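Sensor protein (Shewanella sp. W3-18-1, PDB 3MYF) probably relays phosphoryl groups through its histidine-containing phosphotransfer (HPt) domain, as part of a hybrid sensor histidine kinase. Local coordinates at residues Asn47-Met52 with Lys83-Val88; Thr71-Gln76 with Ile95-Asp100. One frame throughout, in Å; residues are numbered along the deposited sequence.

Contact 1: Asn47-Met52 with Lys83-Val88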
loop_
_atom_site.group_PDB
_atom_site.type_symbol
_atom_site.label_atom_id
_atom_site.label_comp_id
_atom_site.label_asym_id
_atom_site.label_seq_id
_atom_site.Cartn_x
_atom_site.Cartn_y
_atom_site.Cartn_z
ATOM N N ASN A 47 -14.803 -1.184 20.402
ATOM C CA ASN A 47 -15.665 -0.023 20.169
ATOM C C ASN A 47 -14.829 1.253 20.070
ATOM O O ASN A 47 -15.083 2.253 20.747
ATOM C CB ASN A 47 -16.769 0.054 21.240
ATOM C CG ASN A 47 -17.865 -0.974 21.010
ATOM O OD1 ASN A 47 -18.509 -0.972 19.965
ATOM N ND2 ASN A 47 -18.082 -1.857 21.988
ATOM N N ASP A 48 -13.807 1.175 19.225
ATOM C CA ASP A 48 -12.771 2.195 19.091
ATOM C C ASP A 48 -13.076 3.055 17.872
ATOM O O ASP A 48 -12.650 2.747 16.749
ATOM C CB ASP A 48 -11.398 1.502 18.961
ATOM C CG ASP A 48 -10.229 2.487 18.839
ATOM O OD1 ASP A 48 -10.472 3.698 18.633
ATOM O OD2 ASP A 48 -9.057 2.039 18.934
ATOM N N GLN A 49 -13.829 4.137 18.098
ATOM C CA GLN A 49 -14.337 4.986 17.011
ATOM C C GLN A 49 -13.212 5.568 16.124
ATOM O O GLN A 49 -13.268 5.449 14.902
ATOM C CB GLN A 49 -15.236 6.106 17.589
ATOM C CG GLN A 49 -16.080 6.873 16.556
ATOM C CD GLN A 49 -17.407 6.207 16.250
ATOM O OE1 GLN A 49 -17.767 5.210 16.868
ATOM N NE2 GLN A 49 -18.159 6.776 15.308
ATOM N N ALA A 50 -12.193 6.179 16.725
ATOM C CA ALA A 50 -11.131 6.855 15.943
ATOM C C ALA A 50 -10.303 5.904 15.058
ATOM O O ALA A 50 -10.001 6.216 13.911
ATOM C CB ALA A 50 -10.181 7.627 16.872
ATOM N N THR A 51 -9.889 4.780 15.631
ATOM C CA THR A 51 -9.113 3.778 14.889
ATOM C C THR A 51 -9.922 3.210 13.715
ATOM O O THR A 51 -9.387 3.010 12.597
ATOM C CB THR A 51 -8.699 2.629 15.793
ATOM O OG1 THR A 51 -7.842 3.131 16.831
ATOM C CG2 THR A 51 -7.963 1.562 14.991
HETATM N N MSE A 52 -11.199 2.925 13.970
HETATM C CA MSE A 52 -12.091 2.432 12.921
HETATM C C MSE A 52 -12.170 3.422 11.758
HETATM O O MSE A 52 -12.006 3.038 10.602
HETATM C CB MSE A 52 -13.491 2.112 13.461
HETATM C CG MSE A 52 -14.406 1.468 12.434
HETATM SE SE MSE A 52 -13.774 -0.287 11.835
HETATM C CE MSE A 52 -14.428 -1.380 13.350
ATOM N N LYS A 83 -18.359 9.428 10.152
ATOM C CA LYS A 83 -18.142 10.873 10.086
ATOM C C LYS A 83 -19.346 11.624 10.653
ATOM O O LYS A 83 -19.198 12.765 11.089
ATOM C CB LYS A 83 -17.832 11.350 8.657
ATOM C CG LYS A 83 -16.441 10.951 8.140
ATOM C CD LYS A 83 -15.951 11.810 6.953
ATOM C CE LYS A 83 -16.830 11.667 5.702
ATOM N NZ LYS A 83 -16.148 12.145 4.455
ATOM N N ARG A 84 -20.516 10.971 10.654
ATOM C CA ARG A 84 -21.731 11.491 11.314
ATOM C C ARG A 84 -21.825 11.093 12.796
ATOM O O ARG A 84 -22.804 11.409 13.470
ATOM C CB ARG A 84 -22.998 11.006 10.582
ATOM C CG ARG A 84 -23.046 11.343 9.099
ATOM C CD ARG A 84 -24.420 11.045 8.462
ATOM N NE ARG A 84 -24.810 9.626 8.494
ATOM C CZ ARG A 84 -24.582 8.745 7.517
ATOM N NH1 ARG A 84 -24.994 7.489 7.648
ATOM N NH2 ARG A 84 -23.943 9.106 6.412
ATOM N N GLN A 85 -20.809 10.390 13.288
ATOM C CA GLN A 85 -20.752 9.938 14.683
ATOM C C GLN A 85 -21.753 8.854 15.052
ATOM O O GLN A 85 -22.164 8.738 16.217
ATOM C CB GLN A 85 -20.800 11.108 15.684
ATOM C CG GLN A 85 -19.533 11.959 15.707
ATOM C CD GLN A 85 -18.268 11.187 16.122
ATOM O OE1 GLN A 85 -17.158 11.720 16.048
ATOM N NE2 GLN A 85 -18.432 9.938 16.556
ATOM N N THR A 86 -22.129 8.022 14.083
ATOM C CA THR A 86 -22.809 6.798 14.481
ATOM C C THR A 86 -21.763 5.903 15.108
ATOM O O THR A 86 -20.672 5.733 14.545
ATOM C CB THR A 86 -23.749 6.127 13.412
ATOM O OG1 THR A 86 -23.423 4.745 13.252
ATOM C CG2 THR A 86 -23.742 6.836 12.095
ATOM N N PRO A 87 -22.067 5.368 16.305
ATOM C CA PRO A 87 -21.085 4.559 17.003
ATOM C C PRO A 87 -20.821 3.263 16.243
ATOM O O PRO A 87 -21.711 2.781 15.529
ATOM C CB PRO A 87 -21.759 4.282 18.357
ATOM C CG PRO A 87 -23.213 4.326 18.074
ATOM C CD PRO A 87 -23.370 5.390 16.999
ATOM N N VAL A 88 -19.609 2.727 16.398
ATOM C CA VAL A 88 -19.157 1.496 15.734
ATOM C C VAL A 88 -20.157 0.360 15.920
ATOM O O VAL A 88 -20.445 -0.385 14.971
ATOM C CB VAL A 88 -17.748 1.098 16.250
ATOM C CG1 VAL A 88 -17.348 -0.373 15.889
ATOM C CG2 VAL A 88 -16.722 2.077 15.733
#
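Gln-49 NE2 donates to Thr-86 O at 2.8 Å in a nearly straight bond (176°), tying together two interhelical turns at one end of the HPt four-helix bundle. The acceptor lies in the plane of the Gln-49 amide, whereas the donor stands 49° out of the carbonyl plane of Thr-86. Gln-49 OE1 takes a weak, bent bond from Val-88 N at 3.1 Å. Chi1 (-167°) sets CG of Gln-49 anti to its backbone N, and the bend at chi2 turns CD aside. The two amide atoms thus bond Thr-86 and Val-88, the residues that flank Pro-87. The loop itself starts from a Schellman motif closing helix 69-83, with Gln-85 at positive phi. On the other segment, Asp-48 N-caps helix 49-63: Asp-48 OD1 accepts from Thr-51 N at 3.2 Å and OD2 from Thr-51 OG1.

Next to these bonds, Val-88 points toward segment 47-52, packing also on Leu-44 and Leu-82. The methyls of Val-88 divide the work: CG2 lies 3.5 Å from Gln-49 OE1 and 4.0 Å from CB of selenomethionine Met-52, while CG1 meets Met-52 CE at 4.0 Å.

Contact 2: Thr71-Gln76 with Ile95-Asp100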
loop_
_atom_site.group_PDB
_atom_site.type_symbol
_atom_site.label_atom_id
_atom_site.label_comp_id
_atom_site.label_asym_id
_atom_site.label_seq_id
_atom_site.Cartn_x
_atom_site.Cartn_y
_atom_site.Cartn_z
ATOM N N THR A 71 -16.335 -3.656 -1.742
ATOM C CA THR A 71 -15.451 -2.997 -0.778
ATOM C C THR A 71 -15.656 -1.490 -0.805
ATOM O O THR A 71 -15.796 -0.858 0.256
ATOM C CB THR A 71 -13.973 -3.335 -1.054
ATOM O OG1 THR A 71 -13.759 -4.751 -0.928
ATOM C CG2 THR A 71 -13.055 -2.627 -0.101
ATOM N N GLN A 72 -15.661 -0.917 -2.009
ATOM C CA GLN A 72 -15.794 0.517 -2.172
ATOM C C GLN A 72 -17.089 1.029 -1.547
ATOM O O GLN A 72 -17.068 2.017 -0.813
ATOM C CB GLN A 72 -15.721 0.930 -3.647
ATOM C CG GLN A 72 -15.758 2.447 -3.852
ATOM C CD GLN A 72 -15.929 2.856 -5.307
ATOM O OE1 GLN A 72 -16.757 2.301 -6.035
ATOM N NE2 GLN A 72 -15.160 3.849 -5.732
ATOM N N ARG A 73 -18.193 0.336 -1.837
ATOM C CA ARG A 73 -19.507 0.715 -1.343
ATOM C C ARG A 73 -19.559 0.623 0.176
ATOM O O ARG A 73 -20.015 1.554 0.860
ATOM C CB ARG A 73 -20.580 -0.189 -1.941
ATOM C CG ARG A 73 -21.958 -0.010 -1.298
ATOM C CD ARG A 73 -22.998 -0.804 -2.021
ATOM N NE ARG A 73 -22.849 -2.241 -1.829
ATOM C CZ ARG A 73 -23.243 -2.900 -0.744
ATOM N NH1 ARG A 73 -23.085 -4.213 -0.678
ATOM N NH2 ARG A 73 -23.782 -2.250 0.278
ATOM N N LEU A 74 -19.105 -0.513 0.697
ATOM C CA LEU A 74 -19.143 -0.747 2.149
ATOM C C LEU A 74 -18.299 0.289 2.879
ATOM O O LEU A 74 -18.746 0.840 3.906
ATOM C CB LEU A 74 -18.717 -2.186 2.482
ATOM C CG LEU A 74 -19.754 -3.274 2.071
ATOM C CD1 LEU A 74 -19.200 -4.657 2.320
ATOM C CD2 LEU A 74 -21.117 -3.146 2.785
ATOM N N CYS A 75 -17.109 0.588 2.345
ATOM C CA CYS A 75 -16.247 1.626 2.945
ATOM C C CYS A 75 -16.916 2.997 2.898
ATOM O O CYS A 75 -16.829 3.751 3.857
ATOM C CB CYS A 75 -14.859 1.680 2.299
ATOM S SG CYS A 75 -13.804 0.300 2.747
ATOM N N GLN A 76 -17.604 3.298 1.796
ATOM C CA GLN A 76 -18.323 4.566 1.680
ATOM C C GLN A 76 -19.419 4.702 2.762
ATOM O O GLN A 76 -19.476 5.729 3.433
ATOM C CB GLN A 76 -18.913 4.749 0.276
ATOM C CG GLN A 76 -19.359 6.175 -0.059
ATOM C CD GLN A 76 -20.695 6.573 0.564
ATOM O OE1 GLN A 76 -21.604 5.743 0.745
ATOM N NE2 GLN A 76 -20.826 7.863 0.887
ATOM N N ILE A 95 -19.884 -3.606 9.087
ATOM C CA ILE A 95 -18.469 -3.912 9.330
ATOM C C ILE A 95 -18.209 -5.404 9.170
ATOM O O ILE A 95 -17.194 -5.814 8.559
ATOM C CB ILE A 95 -17.999 -3.377 10.699
ATOM C CG1 ILE A 95 -17.972 -1.847 10.657
ATOM C CG2 ILE A 95 -16.636 -3.969 11.071
ATOM C CD1 ILE A 95 -17.960 -1.179 12.052
ATOM N N LEU A 96 -19.135 -6.223 9.674
ATOM C CA LEU A 96 -19.030 -7.682 9.528
ATOM C C LEU A 96 -19.096 -8.086 8.056
ATOM O O LEU A 96 -18.363 -8.990 7.604
ATOM C CB LEU A 96 -20.108 -8.427 10.345
ATOM C CG LEU A 96 -19.966 -8.506 11.877
ATOM C CD1 LEU A 96 -21.191 -9.156 12.536
ATOM C CD2 LEU A 96 -18.687 -9.234 12.327
ATOM N N GLU A 97 -19.989 -7.429 7.317
ATOM C CA GLU A 97 -20.111 -7.665 5.892
ATOM C C GLU A 97 -18.811 -7.252 5.200
ATOM O O GLU A 97 -18.363 -7.916 4.261
ATOM C CB GLU A 97 -21.258 -6.858 5.318
ATOM C CG GLU A 97 -21.626 -7.252 3.899
ATOM C CD GLU A 97 -22.776 -6.428 3.358
ATOM O OE1 GLU A 97 -23.405 -5.685 4.166
ATOM O OE2 GLU A 97 -23.056 -6.537 2.140
ATOM N N LEU A 98 -18.234 -6.140 5.641
ATOM C CA LEU A 98 -16.965 -5.693 5.059
ATOM C C LEU A 98 -15.836 -6.683 5.318
ATOM O O LEU A 98 -15.046 -6.996 4.396
ATOM C CB LEU A 98 -16.564 -4.307 5.532
ATOM C CG LEU A 98 -15.174 -3.838 5.053
ATOM C CD1 LEU A 98 -15.126 -3.558 3.536
ATOM C CD2 LEU A 98 -14.800 -2.601 5.846
ATOM N N LEU A 99 -15.748 -7.183 6.552
ATOM C CA LEU A 99 -14.694 -8.164 6.879
ATOM C C LEU A 99 -14.811 -9.403 6.013
ATOM O O LEU A 99 -13.807 -9.898 5.493
ATOM C CB LEU A 99 -14.750 -8.555 8.359
ATOM C CG LEU A 99 -14.240 -7.479 9.315
ATOM C CD1 LEU A 99 -14.615 -7.837 10.762
ATOM C CD2 LEU A 99 -12.737 -7.300 9.160
ATOM N N ASP A 100 -16.034 -9.907 5.857
ATOM C CA ASP A 100 -16.274 -11.078 5.013
ATOM C C ASP A 100 -15.828 -10.794 3.568
ATOM O O ASP A 100 -15.210 -11.651 2.913
ATOM C CB ASP A 100 -17.763 -11.463 5.042
ATOM C CG ASP A 100 -18.061 -12.680 4.209
ATOM O OD1 ASP A 100 -18.615 -12.528 3.102
ATOM O OD2 ASP A 100 -17.728 -13.794 4.647
HETATM O O HOH W 1 -24.553 -4.582 1.487
#
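Leu-74 and Leu-98 meet where helices 69-83 and 92-116 run antiparallel, their local axes 9.9 Å apart at closest and 154° between their directions. Each leucine presents a different part of itself. Leu-74 points at the other helix and lays CD1 against the backbone of its partner, 3.7 Å from Leu-98 CA. Leu-98 answers from the side: its CD1, placed by chi2 (69°), approaches Leu-74 CB at 4.0 Å and Cys-75 SG at 4.2 Å. Thr-71 CG2 lies near the same methyl. The two leucines thus interleave, and Ile-56 and Leu-59 of helix 49-63 extend this apolar layer.

Glu-97 covers the outer side of Leu-74. The extended chain of Glu-97 crosses the leucine at about a right angle and brings Glu-97 CD to 3.7 Å from Leu-74 CD2. In the conformer described here, one of two for Arg-73, Glu-97 OE2 reaches the edge of the guanidinium in a long salt bridge, 3.7 Å from Arg-73 NH1. A water then joins the two charges, accepting from Arg-73 NH1 and donating to Glu-97 OE2. In this conformer Arg-73 NH2 also pairs with Glu-77 one turn along its own helix, sharing the guanidinium between two acidic side chains. A buried apolar pair flanked by charged side chains at the exposed edge is characteristic of packing between amphipathic helices, here in the antiparallel four-helix bundle of an HPt domain.

The segments alternate along the chain: 47-52, 71-76, 83-88, then 95-100. Contact 1 closes one end of the bundle, where the turn into helix 49-63 meets the loop joining helices 69-83 and 92-116; contact 2, about 15 Å away between centres and nearer the centre of the chain (about 7 Å against 17 Å, centre to centre), packs the two helices which that loop connects. Loop and helix interface therefore belong to the same antiparallel hairpin. Ile-95, in segment 95-100 but pointing away from 71-76, packs against contact 1: Ile-95 CD1 lies 3.8 Å from Met-52 CE and 3.9 Å from Val-88 O. The apolar side of contact 1 thus adjoins helix 92-116, uniting bundle end and helix interface in one HPt domain.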